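Local coordinates for computational designed protein based on evolution (Synthetic construct, PDB 6JCC) that is of unknown function but is a computationally designed helical protein, based on evolution, of the caspase recruitment domain family, at residues P6-F11 / K91-L96; F11-L16 / E54-L59. All blocks are in the same frame, centred on the assembly; numbering follows the deposited sequence.

Both contacts use helix 6-22, and they share Phe11. Contact 1 joins the start of this helix to the end of helix 84-93 and the tail that follows; it is only partly buried, its centre about 11 Å from the centre of the chain. Contact 2, its centre about 7 Å from the centre of the chain, sets the next turns of the helix across helix 52-63. Chemistry follows place: the outer contact mixes an aromatic pair with a hydrogen bond to a carbonyl at a helix end, whereas the inner one is leucine and alanine packing, with a lysine at its margin. Between them Tyr93 of contact 1 packs on Ile15 of helix 6-22, one turn beyond Phe11.

Contact 1 of 2, residues P6-F11 / K91-L96; sequences PEQREF and KKYLPL
Phe11 and Tyr93 pack as a nearly parallel, strongly offset aromatic pair, their planes 11° apart and their centroids separated by 4.6 Å. The slide is large enough to bring other atoms over the rings: Phe11 CB sits 3.5 Å from the Tyr93 centroid in a CH-pi contact, while Tyr93 OH stands over the centre of the Phe11 ring. Phe11 CG and Tyr93 CZ, 3.6 Å apart, form the tight middle. Tyrosine suits this place because its ring covers Phe11 CB while its hydroxyl extends the reach over the Phe11 ring, at a partly exposed position where a polar end is tolerated.

The rest of the Tyr93 ring is packed more loosely. On the solvent side, exposed Lys92 lays CG over the opposite face, and Gln8 CG is 4.2 Å from Tyr93 CD1, though 3.6 Å from Tyr93 O. Gln8 reaches across as an extended chain; in one of its two conformers NE2 donates to Tyr93 O at 3.2 Å, nearly straight at the hydrogen (168°) but from above the carbonyl plane. NE2 also rests on Pro95 CB at 3.9 Å. Pro95, itself packed on Met4 and Leu64, centres an inverse gamma turn.

Tyr93 closes its helix, where carbonyls run short of backbone donors; in this conformer the glutamine amide supplies a neutral N-H, so ring packing is joined by a polar tie that may not always be made.

Contact 2 of 2, residues F11-L16 / E54-L59; sequences FLLEIL and EQAKKL
The flat groups where Leu13 meets Ala56 are backbone peptides, since no ring or side-chain amide takes part in this crossing. Leu13 CD2 lies over one face of the peptide that joins Ala56 to Lys57, 3.6 Å from Ala56 O and 3.9 Å from Lys57 CA. In the other direction, Ala56 CB comes within 3.5 Å of Leu13 O, so each helix sets a methyl group against the other's backbone.

Alanine suits the middle of such a crossing. With one carbon beyond its backbone, Ala56 is consistent with the 8.6 Å approach of the axes of 11-16 and 54-59, which have 118° between their N-to-C directions. The CA atoms of Leu16 and Ala56 are the nearest pair, and Leu16 CB touches Ala56 CB at 3.8 Å. Leucines suit the helix 11-16 side, because their branched ends spread over the neighbouring helix: Leu16 continues inward to Leu59, where the two CD2 methyls make a looser contact at 4.3 Å. Leu13 fills the outer side. There Lys57, whose CB points away from the helix 11-16, leaves with CG anti to its N (chi1 178°) and then bends at each later torsion; its CE reaches Leu13 CD1 at 4.0 Å. A lysine serves well at this margin, as its methylenes can lie on a leucine at an exposed position that suits a charged end.

Around the crossing, Ile60 of helix 52-63 packs on Leu12, Leu13 and Leu16, and Leu59 also touches Ile20 of helix 6-22 and Val46 of helix 40-47. On another side of helix 6-22, Leu12 and Ile15 meet Leu90 of helix 84-93, which places the helix between helices 52-63 and 84-93, consistent with the helical bundle of the death fold, to which caspase recruitment domains belong.

Contact 1 of 2, residues P6-F11 / K91-L96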
loop_
_atom_site.group_PDB
_atom_site.type_symbol
_atom_site.label_atom_id
_atom_site.label_comp_id
_atom_site.label_asym_id
_atom_site.label_seq_id
_atom_site.Cartn_x
_atom_site.Cartn_y
_atom_site.Cartn_z
ATOM N N PRO A 6 -17.685 1.691 -2.026
ATOM C CA PRO A 6 -17.001 2.451 -3.080
ATOM C C PRO A 6 -16.239 3.685 -2.606
ATOM O O PRO A 6 -15.184 3.989 -3.157
ATOM C CB PRO A 6 -18.141 2.854 -4.017
ATOM C CG PRO A 6 -19.142 1.775 -3.846
ATOM C CD PRO A 6 -19.090 1.424 -2.388
ATOM N N GLU A 7 -16.757 4.373 -1.592
ATOM C CA GLU A 7 -16.046 5.505 -1.012
ATOM C C GLU A 7 -14.720 5.053 -0.399
ATOM O O GLU A 7 -13.690 5.684 -0.611
ATOM C CB GLU A 7 -16.899 6.210 0.041
ATOM C CG GLU A 7 -16.227 7.452 0.605
ATOM C CD GLU A 7 -17.176 8.343 1.372
ATOM O OE1 GLU A 7 -17.717 7.876 2.393
ATOM O OE2 GLU A 7 -17.366 9.504 0.959
ATOM N N GLN A 8 -14.783 3.966 0.364
ATOM C CA GLN A 8 -13.578 3.379 0.971
ATOM C C GLN A 8 -12.539 2.935 -0.072
ATOM O O GLN A 8 -11.335 3.175 0.080
ATOM C CB GLN A 8 -13.992 2.208 1.851
ATOM C CG GLN A 8 -12.856 1.464 2.519
ATOM C CD GLN A 8 -13.354 0.466 3.545
ATOM O OE1 GLN A 8 -14.548 0.158 3.608
ATOM N NE2 GLN A 8 -12.441 -0.037 4.362
ATOM N N ARG A 9 -13.012 2.286 -1.128
ATOM C CA ARG A 9 -12.154 1.885 -2.249
ATOM C C ARG A 9 -11.475 3.101 -2.868
ATOM O O ARG A 9 -10.261 3.104 -3.072
ATOM C CB ARG A 9 -12.994 1.185 -3.315
ATOM C CG ARG A 9 -12.238 0.705 -4.550
ATOM C CD ARG A 9 -13.219 0.458 -5.681
ATOM N NE ARG A 9 -12.586 -0.019 -6.909
ATOM C CZ ARG A 9 -12.265 -1.286 -7.180
ATOM N NH1 ARG A 9 -12.487 -2.268 -6.302
ATOM N NH2 ARG A 9 -11.701 -1.576 -8.351
ATOM N N GLU A 10 -12.275 4.125 -3.162
ATOM C CA GLU A 10 -11.781 5.372 -3.743
ATOM C C GLU A 10 -10.713 6.023 -2.861
ATOM O O GLU A 10 -9.669 6.441 -3.355
ATOM C CB GLU A 10 -12.943 6.343 -3.987
ATOM N N PHE A 11 -10.972 6.078 -1.560
ATOM C CA PHE A 11 -10.010 6.639 -0.610
ATOM C C PHE A 11 -8.734 5.835 -0.500
ATOM O O PHE A 11 -7.653 6.408 -0.463
ATOM C CB PHE A 11 -10.622 6.777 0.776
ATOM C CG PHE A 11 -11.270 8.093 1.001
ATOM C CD1 PHE A 11 -10.505 9.241 1.021
ATOM C CD2 PHE A 11 -12.636 8.193 1.177
ATOM C CE1 PHE A 11 -11.088 10.474 1.221
ATOM C CE2 PHE A 11 -13.233 9.423 1.382
ATOM C CZ PHE A 11 -12.458 10.565 1.400
ATOM N N LYS A 91 -4.283 3.240 7.546
ATOM C CA LYS A 91 -4.843 2.369 8.590
ATOM C C LYS A 91 -6.376 2.454 8.663
ATOM O O LYS A 91 -7.045 1.441 8.871
ATOM C CB LYS A 91 -4.228 2.701 9.956
ATOM N N LYS A 92 -6.910 3.662 8.477
ATOM C CA LYS A 92 -8.358 3.908 8.494
ATOM C C LYS A 92 -9.090 3.172 7.372
ATOM O O LYS A 92 -10.115 2.531 7.618
ATOM C CB LYS A 92 -8.636 5.415 8.388
ATOM C CG LYS A 92 -10.096 5.830 8.524
ATOM C CD LYS A 92 -10.265 7.302 8.186
ATOM C CE LYS A 92 -11.636 7.825 8.577
ATOM N NZ LYS A 92 -11.838 9.230 8.121
ATOM N N TYR A 93 -8.567 3.270 6.151
ATOM C CA TYR A 93 -9.249 2.736 4.963
ATOM C C TYR A 93 -8.830 1.322 4.540
ATOM O O TYR A 93 -9.464 0.743 3.653
ATOM C CB TYR A 93 -9.109 3.716 3.796
ATOM C CG TYR A 93 -9.859 5.008 4.042
ATOM C CD1 TYR A 93 -11.253 5.048 3.998
ATOM C CD2 TYR A 93 -9.181 6.186 4.338
ATOM C CE1 TYR A 93 -11.946 6.228 4.234
ATOM C CE2 TYR A 93 -9.859 7.373 4.566
ATOM C CZ TYR A 93 -11.242 7.390 4.518
ATOM O OH TYR A 93 -11.917 8.565 4.749
ATOM N N LEU A 94 -7.801 0.757 5.173
ATOM C CA LEU A 94 -7.453 -0.646 4.943
ATOM C C LEU A 94 -8.566 -1.514 5.507
ATOM O O LEU A 94 -8.905 -1.369 6.676
ATOM C CB LEU A 94 -6.145 -1.046 5.635
ATOM C CG LEU A 94 -4.835 -0.822 4.892
ATOM C CD1 LEU A 94 -3.667 -1.160 5.798
ATOM C CD2 LEU A 94 -4.759 -1.648 3.625
ATOM N N PRO A 95 -9.123 -2.434 4.699
ATOM C CA PRO A 95 -10.170 -3.324 5.193
ATOM C C PRO A 95 -9.574 -4.602 5.793
ATOM O O PRO A 95 -10.008 -5.713 5.474
ATOM C CB PRO A 95 -10.954 -3.621 3.925
ATOM C CG PRO A 95 -9.877 -3.736 2.901
ATOM C CD PRO A 95 -8.850 -2.695 3.272
ATOM N N LEU A 96 -8.576 -4.421 6.645
ATOM C CA LEU A 96 -7.822 -5.508 7.223
ATOM C C LEU A 96 -7.672 -5.227 8.697
ATOM O O LEU A 96 -7.669 -4.068 9.119
ATOM C CB LEU A 96 -6.433 -5.593 6.586
ATOM C CG LEU A 96 -6.385 -5.837 5.079
ATOM C CD1 LEU A 96 -4.977 -5.671 4.534
ATOM C CD2 LEU A 96 -6.909 -7.220 4.753
#

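Contact 2 of 2, residues F11-L16 / E54-L59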
loop_
_atom_site.group_PDB
_atom_site.type_symbol
_atom_site.label_atom_id
_atom_site.label_comp_id
_atom_site.label_asym_id
_atom_site.label_seq_id
_atom_site.Cartn_x
_atom_site.Cartn_y
_atom_site.Cartn_z
ATOM N N PHE A 11 -10.972 6.078 -1.560
ATOM C CA PHE A 11 -10.010 6.639 -0.610
ATOM C C PHE A 11 -8.734 5.835 -0.500
ATOM O O PHE A 11 -7.653 6.408 -0.463
ATOM C CB PHE A 11 -10.622 6.777 0.776
ATOM C CG PHE A 11 -11.270 8.093 1.001
ATOM C CD1 PHE A 11 -10.505 9.241 1.021
ATOM C CD2 PHE A 11 -12.636 8.193 1.177
ATOM C CE1 PHE A 11 -11.088 10.474 1.221
ATOM C CE2 PHE A 11 -13.233 9.423 1.382
ATOM C CZ PHE A 11 -12.458 10.565 1.400
ATOM N N LEU A 12 -8.864 4.514 -0.431
ATOM C CA LEU A 12 -7.697 3.638 -0.365
ATOM C C LEU A 12 -6.820 3.824 -1.599
ATOM O O LEU A 12 -5.604 3.947 -1.485
ATOM C CB LEU A 12 -8.114 2.173 -0.212
ATOM C CG LEU A 12 -6.990 1.131 -0.137
ATOM C CD1 LEU A 12 -5.975 1.450 0.953
ATOM C CD2 LEU A 12 -7.582 -0.253 0.080
ATOM N N LEU A 13 -7.445 3.876 -2.771
ATOM C CA LEU A 13 -6.721 4.149 -4.012
ATOM C C LEU A 13 -6.039 5.519 -4.003
ATOM O O LEU A 13 -4.897 5.636 -4.433
ATOM C CB LEU A 13 -7.653 4.035 -5.219
ATOM C CG LEU A 13 -8.068 2.616 -5.600
ATOM C CD1 LEU A 13 -9.195 2.670 -6.614
ATOM C CD2 LEU A 13 -6.893 1.823 -6.151
ATOM N N GLU A 14 -6.733 6.536 -3.504
ATOM C CA GLU A 14 -6.179 7.889 -3.401
ATOM C C GLU A 14 -4.977 7.947 -2.459
ATOM O O GLU A 14 -3.990 8.608 -2.757
ATOM C CB GLU A 14 -7.255 8.871 -2.926
ATOM N N ILE A 15 -5.071 7.250 -1.330
ATOM C CA ILE A 15 -3.986 7.212 -0.345
ATOM C C ILE A 15 -2.769 6.481 -0.893
ATOM O O ILE A 15 -1.649 6.942 -0.716
ATOM C CB ILE A 15 -4.448 6.585 0.985
ATOM C CG1 ILE A 15 -5.490 7.495 1.629
ATOM C CG2 ILE A 15 -3.285 6.409 1.956
ATOM C CD1 ILE A 15 -6.490 6.759 2.470
ATOM N N LEU A 16 -2.990 5.351 -1.556
ATOM C CA LEU A 16 -1.895 4.616 -2.194
ATOM C C LEU A 16 -1.199 5.468 -3.257
ATOM O O LEU A 16 0.025 5.505 -3.310
ATOM C CB LEU A 16 -2.389 3.301 -2.803
ATOM C CG LEU A 16 -2.835 2.217 -1.814
ATOM C CD1 LEU A 16 -3.540 1.087 -2.546
ATOM C CD2 LEU A 16 -1.673 1.675 -0.994
ATOM N N GLU A 54 -2.447 4.835 -11.560
ATOM C CA GLU A 54 -2.471 3.565 -12.284
ATOM C C GLU A 54 -1.691 2.530 -11.483
ATOM O O GLU A 54 -2.060 1.364 -11.437
ATOM C CB GLU A 54 -1.870 3.678 -13.685
ATOM C CG GLU A 54 -2.173 4.956 -14.454
ATOM C CD GLU A 54 -1.239 5.157 -15.629
ATOM O OE1 GLU A 54 -0.355 6.020 -15.540
ATOM O OE2 GLU A 54 -1.374 4.432 -16.628
ATOM N N GLN A 55 -0.605 2.980 -10.863
ATOM C CA GLN A 55 0.178 2.144 -9.952
ATOM C C GLN A 55 -0.670 1.661 -8.777
ATOM O O GLN A 55 -0.607 0.489 -8.407
ATOM C CB GLN A 55 1.384 2.909 -9.406
ATOM C CG GLN A 55 2.437 3.275 -10.434
ATOM C CD GLN A 55 3.593 4.031 -9.817
ATOM O OE1 GLN A 55 4.183 3.573 -8.841
ATOM N NE2 GLN A 55 3.920 5.196 -10.371
ATOM N N ALA A 56 -1.452 2.574 -8.199
ATOM C CA ALA A 56 -2.341 2.251 -7.077
ATOM C C ALA A 56 -3.359 1.167 -7.425
ATOM O O ALA A 56 -3.641 0.297 -6.603
ATOM C CB ALA A 56 -3.057 3.500 -6.581
ATOM N N LYS A 57 -3.896 1.223 -8.640
ATOM C CA LYS A 57 -4.868 0.238 -9.107
ATOM C C LYS A 57 -4.274 -1.173 -9.217
ATOM O O LYS A 57 -4.972 -2.153 -8.998
ATOM C CB LYS A 57 -5.477 0.668 -10.447
ATOM C CG LYS A 57 -6.484 -0.308 -11.051
ATOM C CD LYS A 57 -7.663 -0.636 -10.136
ATOM C CE LYS A 57 -8.592 0.545 -9.890
ATOM N NZ LYS A 57 -9.370 0.919 -11.099
ATOM N N LYS A 58 -2.997 -1.268 -9.566
ATOM C CA LYS A 58 -2.302 -2.554 -9.605
ATOM C C LYS A 58 -1.869 -2.950 -8.189
ATOM O O LYS A 58 -2.003 -4.104 -7.796
ATOM C CB LYS A 58 -1.083 -2.491 -10.530
ATOM C CG LYS A 58 -1.370 -2.041 -11.959
ATOM C CD LYS A 58 -2.065 -3.110 -12.785
ATOM C CE LYS A 58 -2.359 -2.610 -14.194
ATOM N NZ LYS A 58 -2.411 -3.711 -15.195
ATOM N N LEU A 59 -1.369 -1.983 -7.423
ATOM C CA LEU A 59 -0.842 -2.250 -6.080
ATOM C C LEU A 59 -1.909 -2.722 -5.092
ATOM O O LEU A 59 -1.623 -3.547 -4.228
ATOM C CB LEU A 59 -0.133 -1.008 -5.524
ATOM C CG LEU A 59 0.622 -1.149 -4.196
ATOM C CD1 LEU A 59 1.687 -2.234 -4.260
ATOM C CD2 LEU A 59 1.249 0.181 -3.809
#